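Local coordinates for protein mucin-like protocadherin (Homo sapiens, PDB 6OAE) that probably mediates calcium-dependent adhesion between neighbouring epithelial microvilli by pairing with CDHR2, here represented by its first two extracellular cadherin repeats, at residues F13-N18 against V86-L91; N174-L179 against T198-V203. All coordinates share one frame; numbering follows the deposited sequence. Where two conformers were deposited one is given.

Contact 1. Residues F13-N18 against V86-L91. With CA (calcium ion), chain D; CA (calcium ion), chain C.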
ATOM      1  N   PHE A  13      -9.386 -15.997  11.843  1.00 21.43           N
ATOM      2  CA  PHE A  13     -10.246 -15.459  10.760  1.00 21.76           C
ATOM      3  C   PHE A  13      -9.381 -14.613   9.854  1.00 23.17           C
ATOM      4  O   PHE A  13      -8.477 -13.906  10.357  1.00 25.18           O
ATOM      5  CB  PHE A  13     -11.414 -14.667  11.353  1.00 21.28           C
ATOM      6  CG  PHE A  13     -12.265 -15.511  12.256  1.00 21.13           C
ATOM      7  CD1 PHE A  13     -11.912 -15.705  13.587  1.00 20.71           C
ATOM      8  CD2 PHE A  13     -13.386 -16.170  11.762  1.00 20.85           C
ATOM      9  CE1 PHE A  13     -12.681 -16.512  14.405  1.00 21.03           C
ATOM     10  CE2 PHE A  13     -14.152 -16.980  12.578  1.00 20.94           C
ATOM     11  CZ  PHE A  13     -13.800 -17.159  13.898  1.00 21.56           C
ATOM     12  N   GLU A  14      -9.654 -14.670   8.559  1.00 23.24           N
ATOM     13  CA  GLU A  14      -9.023 -13.796   7.565  1.00 24.76           C
ATOM     14  C   GLU A  14     -10.111 -12.875   7.064  1.00 23.95           C
ATOM     15  O   GLU A  14     -11.153 -13.399   6.685  1.00 23.28           O
ATOM     16  CB  GLU A  14      -8.387 -14.612   6.450  1.00 27.06           C
ATOM     17  CG  GLU A  14      -7.028 -15.139   6.830  1.00 30.32           C
ATOM     18  CD  GLU A  14      -6.259 -15.698   5.657  1.00 33.92           C
ATOM     19  OE1 GLU A  14      -6.870 -15.858   4.572  1.00 36.30           O
ATOM     20  OE2 GLU A  14      -5.060 -15.946   5.831  1.00 36.54           O
ATOM     21  N   VAL A  15      -9.878 -11.561   7.123  1.00 23.79           N
ATOM     22  CA  VAL A  15     -10.858 -10.528   6.689  1.00 23.12           C
ATOM     23  C   VAL A  15     -10.106  -9.555   5.783  1.00 23.64           C
ATOM     24  O   VAL A  15      -9.121  -9.008   6.222  1.00 22.90           O
ATOM     25  CB  VAL A  15     -11.520  -9.814   7.884  1.00 22.77           C
ATOM     26  CG1 VAL A  15     -12.517  -8.760   7.425  1.00 22.88           C
ATOM     27  CG2 VAL A  15     -12.206 -10.806   8.831  1.00 23.09           C
ATOM     28  N   GLU A  16     -10.579  -9.361   4.558  1.00 24.16           N
ATOM     29  CA  GLU A  16      -9.999  -8.349   3.646  1.00 26.02           C
ATOM     30  C   GLU A  16     -10.273  -6.976   4.239  1.00 23.88           C
ATOM     31  O   GLU A  16     -11.401  -6.742   4.698  1.00 23.06           O
ATOM     32  CB  GLU A  16     -10.596  -8.406   2.247  1.00 29.36           C
ATOM     33  CG  GLU A  16     -10.353  -9.723   1.564  1.00 33.96           C
ATOM     34  CD  GLU A  16     -10.337  -9.654   0.048  1.00 37.97           C
ATOM     35  OE1 GLU A  16     -10.908  -8.692  -0.534  1.00 40.56           O
ATOM     36  OE2 GLU A  16      -9.748 -10.558  -0.537  1.00 43.06           O
ATOM     37  N   GLU A  17      -9.275  -6.102   4.233  1.00 23.08           N
ATOM     38  CA  GLU A  17      -9.471  -4.727   4.745  1.00 22.00           C
ATOM     39  C   GLU A  17     -10.602  -4.085   3.951  1.00 21.06           C
ATOM     40  O   GLU A  17     -10.842  -4.508   2.794  1.00 20.17           O
ATOM     41  CB  GLU A  17      -8.195  -3.911   4.680  1.00 21.24           C
ATOM     42  CG  GLU A  17      -7.621  -3.761   3.290  1.00 21.60           C
ATOM     43  CD  GLU A  17      -6.582  -2.664   3.205  1.00 22.83           C
ATOM     44  OE1 GLU A  17      -5.730  -2.743   2.309  1.00 22.21           O
ATOM     45  OE2 GLU A  17      -6.639  -1.745   4.027  1.00 22.32           O
ATOM     46  N   ASN A  18     -11.300  -3.132   4.575  1.00 21.59           N
ATOM     47  CA  ASN A  18     -12.436  -2.375   3.994  1.00 22.45           C
ATOM     48  C   ASN A  18     -13.687  -3.261   3.887  1.00 22.98           C
ATOM     49  O   ASN A  18     -14.654  -2.786   3.323  1.00 24.46           O
ATOM     50  CB  ASN A  18     -12.060  -1.718   2.660  1.00 22.36           C
ATOM     51  CG  ASN A  18     -10.802  -0.889   2.803  1.00 23.02           C
ATOM     52  OD1 ASN A  18     -10.574  -0.290   3.854  1.00 23.50           O
ATOM     53  ND2 ASN A  18      -9.977  -0.858   1.765  1.00 22.73           N
ATOM     54  N   VAL A  86      -8.914 -15.153  20.033  1.00 23.84           N
ATOM     55  CA  VAL A  86      -9.355 -15.140  18.615  1.00 23.42           C
ATOM     56  C   VAL A  86      -8.520 -14.105  17.888  1.00 23.15           C
ATOM     57  O   VAL A  86      -8.400 -12.960  18.408  1.00 22.78           O
ATOM     58  CB  VAL A  86     -10.844 -14.835  18.458  1.00 23.88           C
ATOM     59  CG1 VAL A  86     -11.190 -14.639  16.977  1.00 24.66           C
ATOM     60  CG2 VAL A  86     -11.699 -15.909  19.102  1.00 24.77           C
ATOM     61  N   PHE A  87      -7.972 -14.485  16.734  1.00 22.88           N
ATOM     62  CA  PHE A  87      -7.184 -13.595  15.860  1.00 23.66           C
ATOM     63  C   PHE A  87      -7.941 -13.315  14.568  1.00 22.84           C
ATOM     64  O   PHE A  87      -8.422 -14.260  13.927  1.00 21.79           O
ATOM     65  CB  PHE A  87      -5.834 -14.232  15.565  1.00 26.41           C
ATOM     66  CG  PHE A  87      -4.864 -14.162  16.720  1.00 28.31           C
ATOM     67  CD1 PHE A  87      -5.238 -13.692  17.971  1.00 31.11           C
ATOM     68  CD2 PHE A  87      -3.564 -14.586  16.563  1.00 31.35           C
ATOM     69  CE1 PHE A  87      -4.319 -13.627  19.005  1.00 32.61           C
ATOM     70  CE2 PHE A  87      -2.651 -14.514  17.601  1.00 31.12           C
ATOM     71  CZ  PHE A  87      -3.031 -14.031  18.815  1.00 31.55           C
ATOM     72  N   VAL A  88      -8.022 -12.042  14.212  1.00 21.84           N
ATOM     73  CA  VAL A  88      -8.450 -11.621  12.857  1.00 21.55           C
ATOM     74  C   VAL A  88      -7.194 -11.143  12.136  1.00 21.22           C
ATOM     75  O   VAL A  88      -6.634 -10.103  12.517  1.00 21.93           O
ATOM     76  CB  VAL A  88      -9.548 -10.556  12.859  1.00 21.40           C
ATOM     77  CG1 VAL A  88      -9.892 -10.156  11.433  1.00 22.07           C
ATOM     78  CG2 VAL A  88     -10.791 -11.025  13.596  1.00 21.96           C
ATOM     79  N   SER A  89      -6.773 -11.903  11.148  1.00 21.31           N
ATOM     80  CA  SER A  89      -5.685 -11.544  10.233  1.00 22.44           C
ATOM     81  C   SER A  89      -6.299 -10.690   9.120  1.00 21.74           C
ATOM     82  O   SER A  89      -7.131 -11.212   8.368  1.00 21.85           O
ATOM     83  CB  SER A  89      -5.016 -12.764   9.724  1.00 23.82           C
ATOM     84  OG  SER A  89      -4.040 -12.401   8.774  1.00 27.43           O
ATOM     85  N   VAL A  90      -5.906  -9.422   9.024  1.00 22.24           N
ATOM     86  CA  VAL A  90      -6.432  -8.479   8.005  1.00 22.47           C
ATOM     87  C   VAL A  90      -5.587  -8.625   6.736  1.00 24.51           C
ATOM     88  O   VAL A  90      -4.353  -8.557   6.835  1.00 26.13           O
ATOM     89  CB  VAL A  90      -6.428  -7.033   8.517  1.00 22.13           C
ATOM     90  CG1 VAL A  90      -6.994  -6.091   7.466  1.00 21.97           C
ATOM     91  CG2 VAL A  90      -7.182  -6.905   9.831  1.00 22.34           C
ATOM     92  N   LEU A  91      -6.237  -8.785   5.587  1.00 25.44           N
ATOM     93  CA  LEU A  91      -5.567  -9.004   4.288  1.00 26.48           C
ATOM     94  C   LEU A  91      -5.480  -7.668   3.559  1.00 26.19           C
ATOM     95  O   LEU A  91      -6.494  -6.928   3.496  1.00 22.84           O
ATOM     96  CB  LEU A  91      -6.332 -10.018   3.438  1.00 28.09           C
ATOM     97  CG  LEU A  91      -6.548 -11.392   4.064  1.00 30.88           C
ATOM     98  CD1 LEU A  91      -7.264 -12.309   3.083  1.00 31.06           C
ATOM     99  CD2 LEU A  91      -5.237 -12.008   4.536  1.00 31.57           C
TER
HETATM  100 CA    CA D 303      -6.322   0.581   3.762  1.00 23.27          CA
HETATM  101 CA    CA C 302      -3.931  -1.577   1.355  1.00 21.83          CA
HETATM  102  O   HOH W   1      -3.561 -14.717   7.415  1.00 46.95           O
HETATM  103  O   HOH W   2      -8.501   1.272   4.517  1.00 21.40           O
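The Phe13 ring meets the other strand along one edge. Val86 CG1 lies near the ring plane, 3.5 Å from Phe13 CE1, and Phe87 O sits at the same edge. Two carboxylates also take part. Leu91 crosses that of Glu14 obliquely, with Leu91 CD1 3.9 Å from Glu14 OE1. That of Glu17 bridges two calcium ions.

The pairing is parallel and closes one edge of a four-stranded sheet in the first cadherin repeat, a Greek-key beta sandwich. Strand 12-16 is outermost; strand 79-91 lies between it and strand 67-76. Five backbone hydrogen bonds join the segments, from Phe13 N to Phe87 O at one end to Glu17 N to Leu91 O at the other. The last is the straightest, at 170° about the hydrogen. Leu91 N reaches Val15 O from 35° above the carbonyl plane.

Phe13, Val15, Val88 and Val90 share the buried face. Val15 CG2, anti to its carbonyl carbon, crosses obliquely to Val88 CG1 at 3.5 Å. Glu14, Ser89 and Leu91 are on the other face. There a water donates to Glu14 OE2 and also bonds Ser89 OG, bridging the strands.

Past the strand, Glu17 turns its extended chain to the calcium site. Its CG takes the crowded position between backbone N and carbonyl carbon (chi1 59°), and CB packs on Val90 CG1. Tyr62 N also bonds Glu17 OE2, helping to fix the carboxylate. Asp61, Glu63 and Asp95 share the calcium on that oxygen; Asp92, Val93 O and Asp131 are among the ligands of the other. Glu17 OE2 holds the chain D calcium and Glu17 OE1 the chain C calcium, each at 2.4 Å.

Contact 2. Residues N174-L179 against T198-V203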
ATOM      1  N   ASN A 174      15.271  21.888 -25.275  1.00 30.08           N
ATOM      2  CA  ASN A 174      14.145  21.515 -24.365  0.50 32.26           C
ATOM      3  C   ASN A 174      13.614  20.145 -24.769  1.00 33.09           C
ATOM      4  O   ASN A 174      13.360  19.936 -25.981  1.00 35.85           O
ATOM      5  CB  ASN A 174      12.991  22.530 -24.360  0.50 32.36           C
ATOM      6  CG  ASN A 174      11.770  22.064 -23.576  0.50 33.24           C
ATOM      7  OD1 ASN A 174      11.073  21.121 -23.973  0.50 34.41           O
ATOM      8  ND2 ASN A 174      11.488  22.727 -22.467  0.50 33.32           N
ATOM      9  N   MET A 175      13.456  19.249 -23.790  1.00 32.61           N
ATOM     10  CA  MET A 175      12.844  17.906 -23.965  1.00 31.81           C
ATOM     11  C   MET A 175      11.843  17.738 -22.821  1.00 31.23           C
ATOM     12  O   MET A 175      12.257  17.869 -21.654  1.00 30.04           O
ATOM     13  CB  MET A 175      13.879  16.780 -23.925  1.00 33.54           C
ATOM     14  CG  MET A 175      14.580  16.572 -25.260  1.00 37.19           C
ATOM     15  SD  MET A 175      16.349  16.264 -25.177  1.00 43.52           S
ATOM     16  CE  MET A 175      16.890  17.716 -24.290  1.00 39.75           C
ATOM     17  N   THR A 176      10.577  17.479 -23.133  1.00 28.22           N
ATOM     18  CA  THR A 176       9.537  17.278 -22.098  1.00 27.56           C
ATOM     19  C   THR A 176       8.987  15.862 -22.197  1.00 24.81           C
ATOM     20  O   THR A 176       8.787  15.352 -23.324  1.00 24.11           O
ATOM     21  CB  THR A 176       8.467  18.366 -22.159  1.00 29.15           C
ATOM     22  OG1 THR A 176       9.155  19.602 -21.982  1.00 30.84           O
ATOM     23  CG2 THR A 176       7.423  18.215 -21.078  1.00 30.76           C
ATOM     24  N   PHE A 177       8.749  15.267 -21.030  1.00 24.27           N
ATOM     25  CA  PHE A 177       8.238  13.893 -20.866  1.00 22.99           C
ATOM     26  C   PHE A 177       7.055  13.877 -19.914  1.00 23.33           C
ATOM     27  O   PHE A 177       7.015  14.698 -18.989  1.00 21.15           O
ATOM     28  CB  PHE A 177       9.298  12.989 -20.254  1.00 22.98           C
ATOM     29  CG  PHE A 177      10.510  12.781 -21.115  1.00 22.11           C
ATOM     30  CD1 PHE A 177      10.490  11.857 -22.138  1.00 21.45           C
ATOM     31  CD2 PHE A 177      11.668  13.495 -20.881  1.00 23.35           C
ATOM     32  CE1 PHE A 177      11.618  11.648 -22.924  1.00 23.12           C
ATOM     33  CE2 PHE A 177      12.789  13.301 -21.678  1.00 22.88           C
ATOM     34  CZ  PHE A 177      12.760  12.373 -22.700  1.00 22.67           C
ATOM     35  N   TRP A 178       6.136  12.962 -20.176  1.00 25.41           N
ATOM     36  CA  TRP A 178       5.152  12.466 -19.191  1.00 27.85           C
ATOM     37  C   TRP A 178       5.831  11.309 -18.460  1.00 25.18           C
ATOM     38  O   TRP A 178       6.366  10.397 -19.147  1.00 24.14           O
ATOM     39  CB  TRP A 178       3.858  11.993 -19.839  1.00 33.20           C
ATOM     40  CG  TRP A 178       2.919  13.084 -20.227  1.00 39.45           C
ATOM     41  CD1 TRP A 178       2.254  13.933 -19.388  1.00 41.19           C
ATOM     42  CD2 TRP A 178       2.507  13.422 -21.565  1.00 43.29           C
ATOM     43  NE1 TRP A 178       1.468  14.790 -20.115  1.00 44.28           N
ATOM     44  CE2 TRP A 178       1.599  14.499 -21.454  1.00 44.95           C
ATOM     45  CE3 TRP A 178       2.821  12.927 -22.842  1.00 45.24           C
ATOM     46  CZ2 TRP A 178       1.005  15.088 -22.578  1.00 47.70           C
ATOM     47  CZ3 TRP A 178       2.236  13.510 -23.950  1.00 47.50           C
ATOM     48  CH2 TRP A 178       1.339  14.578 -23.819  1.00 47.16           C
ATOM     49  N   LEU A 179       5.838  11.367 -17.147  1.00 23.58           N
ATOM     50  CA  LEU A 179       6.262  10.255 -16.279  1.00 23.40           C
ATOM     51  C   LEU A 179       4.996   9.655 -15.676  1.00 22.62           C
ATOM     52  O   LEU A 179       4.279  10.394 -14.987  1.00 22.99           O
ATOM     53  CB  LEU A 179       7.208  10.782 -15.204  1.00 23.23           C
ATOM     54  CG  LEU A 179       7.787   9.717 -14.276  1.00 23.25           C
ATOM     55  CD1 LEU A 179       8.609   8.682 -15.028  1.00 24.26           C
ATOM     56  CD2 LEU A 179       8.609  10.379 -13.208  1.00 23.73           C
ATOM     57  N   THR A 198       5.024  15.700 -15.088  1.00 26.35           N
ATOM     58  CA  THR A 198       5.757  16.219 -16.271  1.00 27.96           C
ATOM     59  C   THR A 198       7.222  16.431 -15.853  1.00 26.71           C
ATOM     60  O   THR A 198       7.476  16.903 -14.715  1.00 26.80           O
ATOM     61  CB  THR A 198       5.032  17.443 -16.859  1.00 30.36           C
ATOM     62  OG1 THR A 198       3.789  17.033 -17.446  1.00 32.68           O
ATOM     63  CG2 THR A 198       5.826  18.137 -17.939  1.00 31.21           C
ATOM     64  N   LEU A 199       8.162  16.039 -16.719  1.00 25.02           N
ATOM     65  CA  LEU A 199       9.609  16.273 -16.542  1.00 25.37           C
ATOM     66  C   LEU A 199      10.051  17.161 -17.689  1.00 23.99           C
ATOM     67  O   LEU A 199       9.768  16.813 -18.839  1.00 23.64           O
ATOM     68  CB  LEU A 199      10.415  14.975 -16.600  1.00 26.90           C
ATOM     69  CG  LEU A 199      10.174  13.974 -15.482  1.00 28.27           C
ATOM     70  CD1 LEU A 199      11.007  12.734 -15.740  1.00 28.66           C
ATOM     71  CD2 LEU A 199      10.514  14.590 -14.140  1.00 29.17           C
ATOM     72  N   VAL A 200      10.725  18.243 -17.369  1.00 24.62           N
ATOM     73  CA  VAL A 200      11.282  19.185 -18.372  1.00 25.81           C
ATOM     74  C   VAL A 200      12.803  19.110 -18.239  1.00 25.78           C
ATOM     75  O   VAL A 200      13.321  19.451 -17.152  1.00 26.77           O
ATOM     76  CB  VAL A 200      10.730  20.596 -18.154  1.00 26.26           C
ATOM     77  CG1 VAL A 200      11.371  21.581 -19.100  1.00 27.68           C
ATOM     78  CG2 VAL A 200       9.211  20.626 -18.291  1.00 27.85           C
ATOM     79  N   LEU A 201      13.480  18.673 -19.296  1.00 24.48           N
ATOM     80  CA  LEU A 201      14.956  18.620 -19.380  1.00 25.12           C
ATOM     81  C   LEU A 201      15.392  19.825 -20.219  1.00 26.25           C
ATOM     82  O   LEU A 201      14.994  19.875 -21.432  1.00 24.57           O
ATOM     83  CB  LEU A 201      15.379  17.300 -20.021  1.00 25.59           C
ATOM     84  CG  LEU A 201      15.349  16.057 -19.118  1.00 25.39           C
ATOM     85  CD1 LEU A 201      16.463  16.098 -18.110  1.00 26.00           C
ATOM     86  CD2 LEU A 201      14.028  15.886 -18.399  1.00 25.96           C
ATOM     87  N   ASN A 202      16.124  20.747 -19.601  1.00 25.56           N
ATOM     88  CA  ASN A 202      16.620  21.989 -20.244  0.50 27.52           C
ATOM     89  C   ASN A 202      18.137  21.874 -20.414  1.00 26.58           C
ATOM     90  O   ASN A 202      18.845  21.790 -19.382  1.00 26.98           O
ATOM     91  CB  ASN A 202      16.221  23.225 -19.444  0.50 29.24           C
ATOM     92  CG  ASN A 202      16.528  24.501 -20.191  0.50 30.91           C
ATOM     93  OD1 ASN A 202      16.339  24.567 -21.405  0.50 33.66           O
ATOM     94  ND2 ASN A 202      16.994  25.515 -19.474  0.50 33.27           N
ATOM     95  N   VAL A 203      18.606  21.855 -21.660  1.00 25.77           N
ATOM     96  CA  VAL A 203      20.043  21.703 -21.989  1.00 25.59           C
ATOM     97  C   VAL A 203      20.672  23.074 -21.776  1.00 26.45           C
ATOM     98  O   VAL A 203      20.131  24.038 -22.298  1.00 25.30           O
ATOM     99  CB  VAL A 203      20.265  21.187 -23.422  1.00 25.58           C
ATOM    100  CG1 VAL A 203      21.740  21.051 -23.756  1.00 25.47           C
ATOM    101  CG2 VAL A 203      19.557  19.871 -23.654  1.00 25.99           C
TER
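Thr176 lays its methyl against that of Thr198, CG2 to CG2 at 3.5 Å, the two side chains crossing obliquely. Its hydroxyl turns to Val200, with OG1 3.8 Å from Val200 CG2. OG1 also donates to Asn174 OD1 two residues back along the strand, in the amide plane and on a lone pair. This bond helps hold the amide, whose ND2 rests 3.6 Å from Val200 CG1. An alanine at Thr176 would probably loosen this face, losing both the methyl contact and the hold on Asn174.

The strands form an antiparallel hairpin in the second cadherin repeat. Met175 with Leu201 and Phe177 with Leu199 are hydrogen-bonded pairs, each with two backbone bonds. Their side chains lie on the buried face. Leu201 CD2 meets the edge of the Phe177 ring at 4.2 Å, and Phe151 packs against both residues. Met175 bends at chi2 and chi3, bringing CE to Val203 CG2 at 3.5 Å, a tight carbon contact.

All four hydrogen bonds between the segments are backbone bonds, so the register is set without polar side chains; the one side-chain bond, Thr176 to Asn174, stiffens a single strand.

Contacts 1 and 2 belong to successive cadherin repeats and lie on opposite sides of the chain's centre. Their centres are 45 Å apart, and their nearest atoms about 24 Å, so they do not touch. Each involves the last strand of its repeat: 79-91 pairs in parallel with the first strand in contact 1, and 194-204 pairs antiparallel with its hairpin partner in contact 2. Only contact 1 supplies calcium ligands. Through Glu17 it joins a site that also takes Asp131 from the second repeat, so the ion spans the two repeats. A third calcium, about 9 Å from the Glu17 side chain, is held by Asn94, Asn96, Asp129, Asp131, Asp134 and Asp183.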